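Local coordinates for UPF0135 protein SA1388 (Staphylococcus aureus subsp. aureus, PDB 3LNL) that is of unknown function but, as a NIF3-family homologue of GTP cyclohydrolase 1 type 2, binds a pair of zinc ions in each subunit of a capped hexameric toroid, at residues N104-P109 with Y331-M336; L116-V119 with N124-I127. The protein carries 2 engineered substitutions. All coordinates share one frame; numbering follows the deposited sequence.

Interaction 1 supplies D106 and E333 to the dinuclear zinc site, whereas interaction 2 is a helix-to-strand contact away from it; the two lie about 11 Å apart, centre to centre. Helix 112-119 connects them: it follows helix 103-106 in the chain, V112 touches both D106 and E333, and L116 CD2 packs 3.6 Å from V335 CG2. A second join is made by I127, whose CD1 sits 3.8 Å from P109 CA. The A117-I125 contact itself is remote from the metal chemistry, with A117 CB 14.0 Å from the nearer zinc ion. The 104-109 and 331-336 segments meet across a long sequence gap, while 116-119 and 124-127 are close chain neighbours.

Interaction 1 (N104-P109 with Y331-M336); sequences NLDVNP and YSEYVM. With ZN (zinc ion), chain G; ZN (zinc ion), chain F.
The dinuclear zinc centre of the NIF3 fold brings D106, in helix 103-106, together with E333, in the 3-10 turn that precedes helix 336-350. Their carboxylates meet through metal. D106 chelates the first zinc ion (chain G) with both oxygens, OD1 at 2.2 Å and OD2 at 2.3 Å. E333 spans the pair: OE1 binds that same zinc at 2.0 Å, and OE2 reaches the second (chain F) at 2.1 Å. The E333 chain runs extended beyond CG (chi2 -166°), which carries the carboxylate out from the turn to the metals. There the two side chains cross at about a right angle, yet their carboxylate planes are only 17° apart. OD1 of D106 and OE1 of E333 come within 3.1 Å, a separation set by their common zinc.

Water 3 bridges the two ions as well. H68 completes the first site along with water 4; H69, H330 and waters 1 and 2 fill the second, so each zinc has six ligand atoms.

A small apolar contact lies one layer further out. M336 folds back on itself, with chi1 near +58° and further bends at chi2 and chi3, and its CE lies 4.0 Å from L105 CD2; M336 CB is 4.1 Å from the same L105 CD2. The two side chains cross at roughly a right angle in buried surroundings.

The zinc ions thus join residues more than 200 positions apart in the chain. Their positive charge probably offsets the repulsion expected between two close carboxylates, and the bridging water would be polarised by both metals. Water ligands on both ions, and a buffer-like molecule bound near D106, are consistent with a pocket that small molecules can enter.

Interaction 2 (L116-V119 with N124-I127); sequences LAKV and NISI. Engineered in segment 116-119: V119 (natural residue Ala).
I125 is the centre of this contact, fitting its side chain against A117 and K118 on the last turn of helix 112-119. Its CD1 does most of the touching, and comes 3.4 Å from A117 CB, tighter than ordinary carbon-carbon contact. With CG1 opposite the carbonyl carbon (chi1 -58°) and the chain extended to CD1 (chi2 167°), the methyl is pushed end-on at the helix. A117 CB sits in the fork of the branched side chain, 3.8 Å from I125 CG1 and 3.9 Å from CG2.

K118 approaches the same methyl from another side. The bend at chi2 (-68°) swings the K118 methylenes across the end of I125, where CD is 4.0 Å from I125 CD1. This lysine supplies hydrocarbon to the contact from an exposed position on the helix.

V244 packs against both A117 and I125, A246 touches I125, and I285 touches A117. S126 pairs through its backbone with M245, holding strand 125-142 beside strand 240-253. Together with V244 and I285, I125 seats the last turn of helix 112-119 against the sheet, close to where the chain sets off along the long strand toward the PII-like domain.

Chemically, the small A117 lets I125 CD1 come close to the helix, and the K118 methylenes shield that methyl on a second side, consistent with van der Waals and hydrophobic contact alone.

Interaction 1 (N104-P109 with Y331-M336)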
loop_
_atom_site.group_PDB
_atom_site.type_symbol
_atom_site.label_atom_id
_atom_site.label_comp_id
_atom_site.label_asym_id
_atom_site.label_seq_id
_atom_site.Cartn_x
_atom_site.Cartn_y
_atom_site.Cartn_z
ATOM N N ASN B 104 -24.764 8.102 7.312
ATOM C CA ASN B 104 -25.795 8.943 6.656
ATOM C C ASN B 104 -26.592 9.832 7.616
ATOM O O ASN B 104 -26.908 10.984 7.309
ATOM C CB ASN B 104 -26.715 8.171 5.659
ATOM C CG ASN B 104 -27.382 6.959 6.272
ATOM O OD1 ASN B 104 -26.780 6.236 7.096
ATOM N ND2 ASN B 104 -28.662 6.740 5.901
ATOM N N LEU B 105 -26.872 9.337 8.805
ATOM C CA LEU B 105 -27.555 10.165 9.799
ATOM C C LEU B 105 -26.602 11.129 10.509
ATOM O O LEU B 105 -27.041 12.194 10.919
ATOM C CB LEU B 105 -28.288 9.274 10.808
ATOM C CG LEU B 105 -29.325 9.955 11.684
ATOM C CD1 LEU B 105 -30.579 10.352 10.875
ATOM C CD2 LEU B 105 -29.646 8.951 12.844
ATOM N N ASP B 106 -25.313 10.769 10.644
ATOM C CA ASP B 106 -24.296 11.687 11.208
ATOM C C ASP B 106 -24.108 12.934 10.356
ATOM O O ASP B 106 -23.767 13.992 10.892
ATOM C CB ASP B 106 -22.927 11.000 11.418
ATOM C CG ASP B 106 -22.942 10.042 12.608
ATOM O OD1 ASP B 106 -23.429 10.508 13.679
ATOM O OD2 ASP B 106 -22.474 8.862 12.472
ATOM N N VAL B 107 -24.327 12.811 9.045
ATOM C CA VAL B 107 -24.055 13.900 8.124
ATOM C C VAL B 107 -25.305 14.601 7.588
ATOM O O VAL B 107 -25.227 15.566 6.823
ATOM C CB VAL B 107 -23.200 13.447 6.939
ATOM C CG1 VAL B 107 -21.866 12.773 7.427
ATOM C CG2 VAL B 107 -24.035 12.566 5.939
ATOM N N ASN B 108 -26.466 14.172 8.044
ATOM C CA ASN B 108 -27.720 14.723 7.555
ATOM C C ASN B 108 -28.037 16.084 8.204
ATOM O O ASN B 108 -27.867 16.236 9.430
ATOM C CB ASN B 108 -28.826 13.755 7.895
ATOM C CG ASN B 108 -30.088 14.074 7.162
ATOM O OD1 ASN B 108 -30.957 14.791 7.686
ATOM N ND2 ASN B 108 -30.184 13.575 5.912
ATOM N N PRO B 109 -28.551 17.048 7.413
ATOM C CA PRO B 109 -28.940 18.339 8.013
ATOM C C PRO B 109 -29.916 18.235 9.170
ATOM O O PRO B 109 -29.969 19.147 9.984
ATOM C CB PRO B 109 -29.617 19.100 6.865
ATOM C CG PRO B 109 -29.237 18.370 5.568
ATOM C CD PRO B 109 -28.965 16.935 5.992
ATOM N N TYR B 331 -21.720 7.944 24.023
ATOM C CA TYR B 331 -23.084 7.584 24.334
ATOM C C TYR B 331 -24.121 8.717 24.142
ATOM O O TYR B 331 -25.313 8.428 23.927
ATOM C CB TYR B 331 -23.223 6.952 25.738
ATOM C CG TYR B 331 -24.602 6.389 25.959
ATOM C CD1 TYR B 331 -25.017 5.271 25.242
ATOM C CD2 TYR B 331 -25.516 7.039 26.763
ATOM C CE1 TYR B 331 -26.315 4.788 25.328
ATOM C CE2 TYR B 331 -26.822 6.556 26.895
ATOM C CZ TYR B 331 -27.215 5.416 26.140
ATOM O OH TYR B 331 -28.486 4.922 26.254
ATOM N N SER B 332 -23.700 9.981 24.176
ATOM C CA SER B 332 -24.599 11.069 23.902
ATOM C C SER B 332 -25.226 11.067 22.508
ATOM O O SER B 332 -26.219 11.742 22.315
ATOM C CB SER B 332 -23.998 12.414 24.218
ATOM O OG SER B 332 -23.816 12.572 25.614
ATOM N N GLU B 333 -24.735 10.250 21.586
ATOM C CA GLU B 333 -25.510 9.972 20.366
ATOM C C GLU B 333 -26.901 9.365 20.616
ATOM O O GLU B 333 -27.723 9.315 19.699
ATOM C CB GLU B 333 -24.717 9.078 19.429
ATOM C CG GLU B 333 -23.501 9.726 18.852
ATOM C CD GLU B 333 -22.966 8.942 17.721
ATOM O OE1 GLU B 333 -23.209 9.360 16.568
ATOM O OE2 GLU B 333 -22.386 7.869 17.972
ATOM N N TYR B 334 -27.192 8.948 21.857
ATOM C CA TYR B 334 -28.523 8.370 22.165
ATOM C C TYR B 334 -29.662 9.316 21.885
ATOM O O TYR B 334 -30.800 8.876 21.776
ATOM C CB TYR B 334 -28.637 7.901 23.642
ATOM C CG TYR B 334 -28.909 9.057 24.572
ATOM C CD1 TYR B 334 -30.201 9.440 24.826
ATOM C CD2 TYR B 334 -27.865 9.805 25.158
ATOM C CE1 TYR B 334 -30.503 10.532 25.639
ATOM C CE2 TYR B 334 -28.156 10.898 26.033
ATOM C CZ TYR B 334 -29.476 11.251 26.255
ATOM O OH TYR B 334 -29.823 12.323 27.035
ATOM N N VAL B 335 -29.374 10.615 21.737
ATOM C CA VAL B 335 -30.406 11.577 21.375
ATOM C C VAL B 335 -31.058 11.221 20.059
ATOM O O VAL B 335 -32.134 11.712 19.771
ATOM C CB VAL B 335 -29.875 13.088 21.296
ATOM C CG1 VAL B 335 -29.348 13.537 22.673
ATOM C CG2 VAL B 335 -28.797 13.248 20.210
ATOM N N MET B 336 -30.426 10.416 19.210
ATOM C CA MET B 336 -31.067 10.137 17.913
ATOM C C MET B 336 -32.274 9.190 18.023
ATOM O O MET B 336 -33.002 9.013 17.057
ATOM C CB MET B 336 -30.089 9.685 16.818
ATOM C CG MET B 336 -29.243 8.469 17.050
ATOM S SD MET B 336 -30.074 6.904 17.449
ATOM C CE MET B 336 -30.949 6.615 15.878
HETATM ZN ZN ZN G . -22.705 8.741 14.773
HETATM ZN ZN ZN F . -21.205 6.462 17.008
HETATM O O HOH W 1 -19.847 4.863 16.218
HETATM O O HOH W 2 -19.505 7.762 16.398
HETATM O O HOH W 3 -21.714 6.912 14.955
HETATM O O HOH W 4 -20.626 9.333 15.136
#

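Interaction 2 (L116-V119 with N124-I127)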
loop_
_atom_site.group_PDB
_atom_site.type_symbol
_atom_site.label_atom_id
_atom_site.label_comp_id
_atom_site.label_asym_id
_atom_site.label_seq_id
_atom_site.Cartn_x
_atom_site.Cartn_y
_atom_site.Cartn_z
ATOM N N LEU B 116 -28.153 16.963 18.522
ATOM C CA LEU B 116 -27.319 17.365 19.651
ATOM C C LEU B 116 -27.374 18.873 19.914
ATOM O O LEU B 116 -27.629 19.306 21.028
ATOM C CB LEU B 116 -25.870 16.880 19.458
ATOM C CG LEU B 116 -25.692 15.391 19.744
ATOM C CD1 LEU B 116 -24.312 14.930 19.186
ATOM C CD2 LEU B 116 -25.869 15.060 21.274
ATOM N N ALA B 117 -27.202 19.676 18.867
ATOM C CA ALA B 117 -27.237 21.129 19.002
ATOM C C ALA B 117 -28.576 21.632 19.540
ATOM O O ALA B 117 -28.623 22.474 20.462
ATOM C CB ALA B 117 -26.893 21.810 17.651
ATOM N N LYS B 118 -29.651 21.063 19.029
ATOM C CA LYS B 118 -31.000 21.396 19.482
ATOM C C LYS B 118 -31.196 21.036 20.942
ATOM O O LYS B 118 -31.669 21.852 21.699
ATOM C CB LYS B 118 -32.056 20.710 18.589
ATOM C CG LYS B 118 -32.241 21.379 17.214
ATOM C CD LYS B 118 -32.885 22.762 17.356
ATOM C CE LYS B 118 -33.332 23.365 16.018
ATOM N NZ LYS B 118 -33.501 24.861 16.173
ATOM N N VAL B 119 -30.748 19.847 21.363
ATOM C CA VAL B 119 -30.885 19.458 22.767
ATOM C C VAL B 119 -30.037 20.342 23.703
ATOM O O VAL B 119 -30.383 20.587 24.847
ATOM C CB VAL B 119 -30.538 17.985 22.980
ATOM C CG1 VAL B 119 -30.684 17.621 24.467
ATOM C CG2 VAL B 119 -31.396 17.165 22.175
ATOM N N ASN B 124 -28.490 29.177 15.456
ATOM C CA ASN B 124 -27.729 29.395 14.222
ATOM C C ASN B 124 -26.949 28.162 13.809
ATOM O O ASN B 124 -25.759 28.221 13.568
ATOM C CB ASN B 124 -26.817 30.642 14.366
ATOM C CG ASN B 124 -27.636 31.929 14.541
ATOM O OD1 ASN B 124 -28.745 32.036 14.023
ATOM N ND2 ASN B 124 -27.101 32.888 15.286
ATOM N N ILE B 125 -27.638 27.024 13.794
ATOM C CA ILE B 125 -26.997 25.753 13.615
ATOM C C ILE B 125 -26.803 25.491 12.120
ATOM O O ILE B 125 -27.769 25.581 11.355
ATOM C CB ILE B 125 -27.854 24.605 14.189
ATOM C CG1 ILE B 125 -28.136 24.834 15.681
ATOM C CG2 ILE B 125 -27.099 23.250 14.048
ATOM C CD1 ILE B 125 -29.228 23.922 16.266
ATOM N N SER B 126 -25.580 25.220 11.684
ATOM C CA SER B 126 -25.399 24.747 10.321
ATOM C C SER B 126 -24.370 23.648 10.184
ATOM O O SER B 126 -23.421 23.549 10.971
ATOM C CB SER B 126 -25.098 25.888 9.343
ATOM O OG SER B 126 -23.936 26.528 9.646
ATOM N N ILE B 127 -24.587 22.862 9.124
ATOM C CA ILE B 127 -23.740 21.777 8.753
ATOM C C ILE B 127 -22.356 22.323 8.444
ATOM O O ILE B 127 -22.228 23.387 7.823
ATOM C CB ILE B 127 -24.298 21.000 7.515
ATOM C CG1 ILE B 127 -25.542 20.198 7.930
ATOM C CG2 ILE B 127 -23.210 20.069 6.905
ATOM C CD1 ILE B 127 -25.248 18.954 8.858
#